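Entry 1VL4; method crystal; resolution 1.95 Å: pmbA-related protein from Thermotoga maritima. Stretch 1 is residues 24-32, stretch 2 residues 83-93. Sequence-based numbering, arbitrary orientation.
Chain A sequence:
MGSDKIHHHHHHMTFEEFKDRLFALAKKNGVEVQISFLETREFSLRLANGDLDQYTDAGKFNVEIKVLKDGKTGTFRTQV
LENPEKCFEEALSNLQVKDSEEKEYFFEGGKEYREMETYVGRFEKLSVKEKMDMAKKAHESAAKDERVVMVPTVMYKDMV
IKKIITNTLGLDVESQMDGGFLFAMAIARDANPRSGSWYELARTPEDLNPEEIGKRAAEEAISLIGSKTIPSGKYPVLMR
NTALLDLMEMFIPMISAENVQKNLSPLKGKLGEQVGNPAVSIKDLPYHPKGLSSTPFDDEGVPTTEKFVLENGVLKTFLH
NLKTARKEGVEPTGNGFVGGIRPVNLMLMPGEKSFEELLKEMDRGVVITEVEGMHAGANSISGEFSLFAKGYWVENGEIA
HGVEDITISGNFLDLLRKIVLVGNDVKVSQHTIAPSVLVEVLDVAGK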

# COMPACT_ATOMS: atom_id res chain seq x y z
N ALA A 24 12.62 35.03 1.31
CA ALA A 24 13.76 35.92 1.08
C ALA A 24 14.79 35.28 0.11
O ALA A 24 15.27 35.90 -0.85
CB ALA A 24 14.41 36.25 2.43
N LEU A 25 15.09 34.00 0.34
CA LEU A 25 15.95 33.25 -0.58
C LEU A 25 15.42 33.23 -1.99
O LEU A 25 16.19 33.40 -2.93
CB LEU A 25 16.18 31.81 -0.11
CG LEU A 25 17.23 31.65 0.98
CD1 LEU A 25 16.96 30.39 1.76
CD2 LEU A 25 18.61 31.64 0.36
N ALA A 26 14.12 33.05 -2.14
CA ALA A 26 13.49 33.01 -3.47
C ALA A 26 13.74 34.29 -4.24
O ALA A 26 14.24 34.28 -5.40
CB ALA A 26 11.98 32.75 -3.35
N LYS A 27 13.39 35.39 -3.60
CA LYS A 27 13.59 36.71 -4.20
C LYS A 27 15.04 36.92 -4.58
O LYS A 27 15.32 37.36 -5.69
CB LYS A 27 13.16 37.81 -3.22
CG LYS A 27 11.64 38.01 -3.08
CD LYS A 27 11.43 39.27 -2.21
CE LYS A 27 10.17 39.22 -1.38
NZ LYS A 27 10.35 40.04 -0.14
N LYS A 28 15.95 36.55 -3.69
CA LYS A 28 17.39 36.67 -3.95
C LYS A 28 17.80 35.89 -5.19
O LYS A 28 18.65 36.32 -5.90
CB LYS A 28 18.23 36.21 -2.76
CG LYS A 28 19.73 36.44 -2.92
N ASN A 29 17.16 34.75 -5.45
CA ASN A 29 17.59 33.87 -6.55
C ASN A 29 16.77 33.96 -7.86
O ASN A 29 17.06 33.26 -8.84
CB ASN A 29 17.71 32.43 -6.03
CG ASN A 29 18.95 32.24 -5.13
OD1 ASN A 29 20.04 31.97 -5.62
ND2 ASN A 29 18.78 32.40 -3.79
N GLY A 30 15.80 34.87 -7.91
CA GLY A 30 14.96 35.01 -9.10
C GLY A 30 14.06 33.80 -9.36
O GLY A 30 13.81 33.45 -10.51
N VAL A 31 13.59 33.16 -8.30
CA VAL A 31 12.60 32.09 -8.42
C VAL A 31 11.38 32.37 -7.55
O VAL A 31 11.41 33.27 -6.70
CB VAL A 31 13.24 30.72 -8.04
CG1 VAL A 31 14.47 30.48 -8.89
CG2 VAL A 31 13.59 30.64 -6.56
N GLU A 32 10.29 31.62 -7.78
CA GLU A 32 9.18 31.65 -6.87
C GLU A 32 9.36 30.44 -5.96
O GLU A 32 10.06 29.49 -6.32
CB GLU A 32 7.81 31.55 -7.58
CG GLU A 32 7.64 32.49 -8.76
CD GLU A 32 7.61 33.95 -8.35
OE1 GLU A 32 7.47 34.24 -7.14
OE2 GLU A 32 7.74 34.80 -9.25
N ASN A 83 16.96 24.40 8.84
CA ASN A 83 17.90 24.70 7.77
C ASN A 83 17.13 25.06 6.51
O ASN A 83 17.17 24.32 5.53
CB ASN A 83 18.84 23.49 7.48
CG ASN A 83 19.79 23.13 8.65
OD1 ASN A 83 20.95 23.51 8.66
ND2 ASN A 83 19.30 22.35 9.59
N PRO A 84 16.45 26.21 6.52
CA PRO A 84 15.74 26.59 5.29
C PRO A 84 16.67 26.78 4.09
O PRO A 84 16.26 26.51 2.96
CB PRO A 84 15.04 27.90 5.67
CG PRO A 84 15.88 28.45 6.85
CD PRO A 84 16.30 27.22 7.58
N GLU A 85 17.88 27.26 4.30
CA GLU A 85 18.73 27.51 3.15
C GLU A 85 19.19 26.19 2.51
O GLU A 85 19.23 26.10 1.29
CB GLU A 85 19.91 28.41 3.45
CG GLU A 85 20.80 28.54 2.22
CD GLU A 85 21.83 29.64 2.33
OE1 GLU A 85 22.83 29.47 3.07
OE2 GLU A 85 21.65 30.67 1.63
N LYS A 86 19.50 25.18 3.32
CA LYS A 86 19.79 23.84 2.79
C LYS A 86 18.60 23.25 2.07
O LYS A 86 18.74 22.72 0.97
CB LYS A 86 20.29 22.89 3.91
CG LYS A 86 21.62 23.36 4.42
CD LYS A 86 22.22 22.55 5.58
CE LYS A 86 23.54 23.21 6.03
NZ LYS A 86 24.60 22.22 6.34
N CYS A 87 17.42 23.34 2.67
CA CYS A 87 16.18 22.93 2.02
C CYS A 87 15.93 23.62 0.66
O CYS A 87 15.58 22.96 -0.33
CB CYS A 87 15.01 23.25 2.90
SG CYS A 87 14.91 22.17 4.33
N PHE A 88 16.11 24.94 0.63
CA PHE A 88 15.94 25.70 -0.57
C PHE A 88 16.96 25.28 -1.62
O PHE A 88 16.60 25.03 -2.77
CB PHE A 88 16.03 27.21 -0.24
CG PHE A 88 16.03 28.09 -1.45
CD1 PHE A 88 17.23 28.41 -2.07
CD2 PHE A 88 14.84 28.60 -1.98
CE1 PHE A 88 17.28 29.24 -3.19
CE2 PHE A 88 14.87 29.42 -3.10
CZ PHE A 88 16.11 29.74 -3.71
N GLU A 89 18.21 25.18 -1.22
CA GLU A 89 19.27 24.80 -2.15
C GLU A 89 19.03 23.39 -2.73
O GLU A 89 19.32 23.13 -3.91
CB GLU A 89 20.65 24.91 -1.49
CG GLU A 89 21.09 26.36 -1.09
CD GLU A 89 21.20 27.37 -2.26
OE1 GLU A 89 21.25 26.96 -3.45
OE2 GLU A 89 21.24 28.60 -1.98
N GLU A 90 18.47 22.51 -1.93
CA GLU A 90 18.12 21.16 -2.38
C GLU A 90 17.02 21.22 -3.44
O GLU A 90 17.12 20.59 -4.49
CB GLU A 90 17.69 20.33 -1.18
CG GLU A 90 17.50 18.86 -1.45
CD GLU A 90 18.79 18.08 -1.73
OE1 GLU A 90 19.92 18.60 -1.67
OE2 GLU A 90 18.64 16.91 -2.06
N ALA A 91 15.99 22.01 -3.19
CA ALA A 91 14.86 22.14 -4.16
C ALA A 91 15.37 22.78 -5.44
O ALA A 91 14.98 22.37 -6.54
CB ALA A 91 13.75 22.98 -3.58
N LEU A 92 16.23 23.78 -5.30
CA LEU A 92 16.77 24.48 -6.46
C LEU A 92 17.57 23.49 -7.32
O LEU A 92 17.43 23.41 -8.56
CB LEU A 92 17.67 25.62 -5.96
CG LEU A 92 17.92 26.77 -6.93
CD1 LEU A 92 16.66 27.57 -7.13
CD2 LEU A 92 19.08 27.66 -6.42
N SER A 93 18.37 22.66 -6.65
CA SER A 93 19.17 21.73 -7.39
C SER A 93 18.30 20.73 -8.17
O SER A 93 18.68 20.30 -9.25
CB SER A 93 20.22 21.05 -6.48
OG SER A 93 20.67 19.87 -7.10

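The F88 ring packs against the last turns of the first helix, meeting both side chains and backbone. L25 CB sits 3.8 Å from the centroid of the F88 ring, only 5° off the ring normal. This is a CH-pi contact over one face. The ring also reaches the main chain: F88 CZ is 3.7 Å from L25 O, and F88 CE2 is 3.8 Å from A26 N.

No hydrogen bond crosses between the two stretches. The contact is held by packing, and it buries 330 Å² counted over both sides. The helix of 84-93 crosses the helix that includes L25 at 45°, with an axis separation of 10.9 Å at closest approach.

L25 and F88 are the largest contributors. L25 points toward the second stretch in the m, t rotamer. Its CD1 lies 3.9 Å from F88 CB and 4.1 Å from P84 O, so the side chain extends past the ring toward the start of the second helix. L25 CD2 comes within 3.4 Å of E85 OE2. E85 is exposed, with its CA-to-CB bond sideways. Its carboxylate, as well as its stem, lies against the leucine, in van der Waals contact. F88 adopts chi1 t and points toward the first stretch. A long, flat aromatic suits this buried site, because it offers a face to L25 and an edge to V31.

N29 lies at the border of the contact. Its ND2 donates a hydrogen bond to L25 O at 2.9 Å, with an angle of 167°, within its own stretch. The bond folds the amide back over the last turn. The same ND2 is 3.5 Å from F88 CE1, in an oblique position. The asparagine thus makes one local hydrogen bond from its NH2 group while packing beside an aromatic ring.

G30 follows with positive phi (67°), a conformation that favours glycine. It belongs to a Schellman motif, in which V31 N bonds to A26 O at 3.2 Å. The chain turns here, and V31 points toward the second stretch. V31 CG2 meets the ring edge at F88 CE2, 3.9 Å away, near the ring plane. V31 CG1 packs against L92 CD1 at 4.0 Å. V31 thus packs against both F88 and L92, as a compact apolar residue can.

L92 lies one turn beyond F88 and also points toward the first stretch. A26, buried and sideways, has only a small methyl to place near the ring, with A26 CB 4.4 Å from F88 CE2.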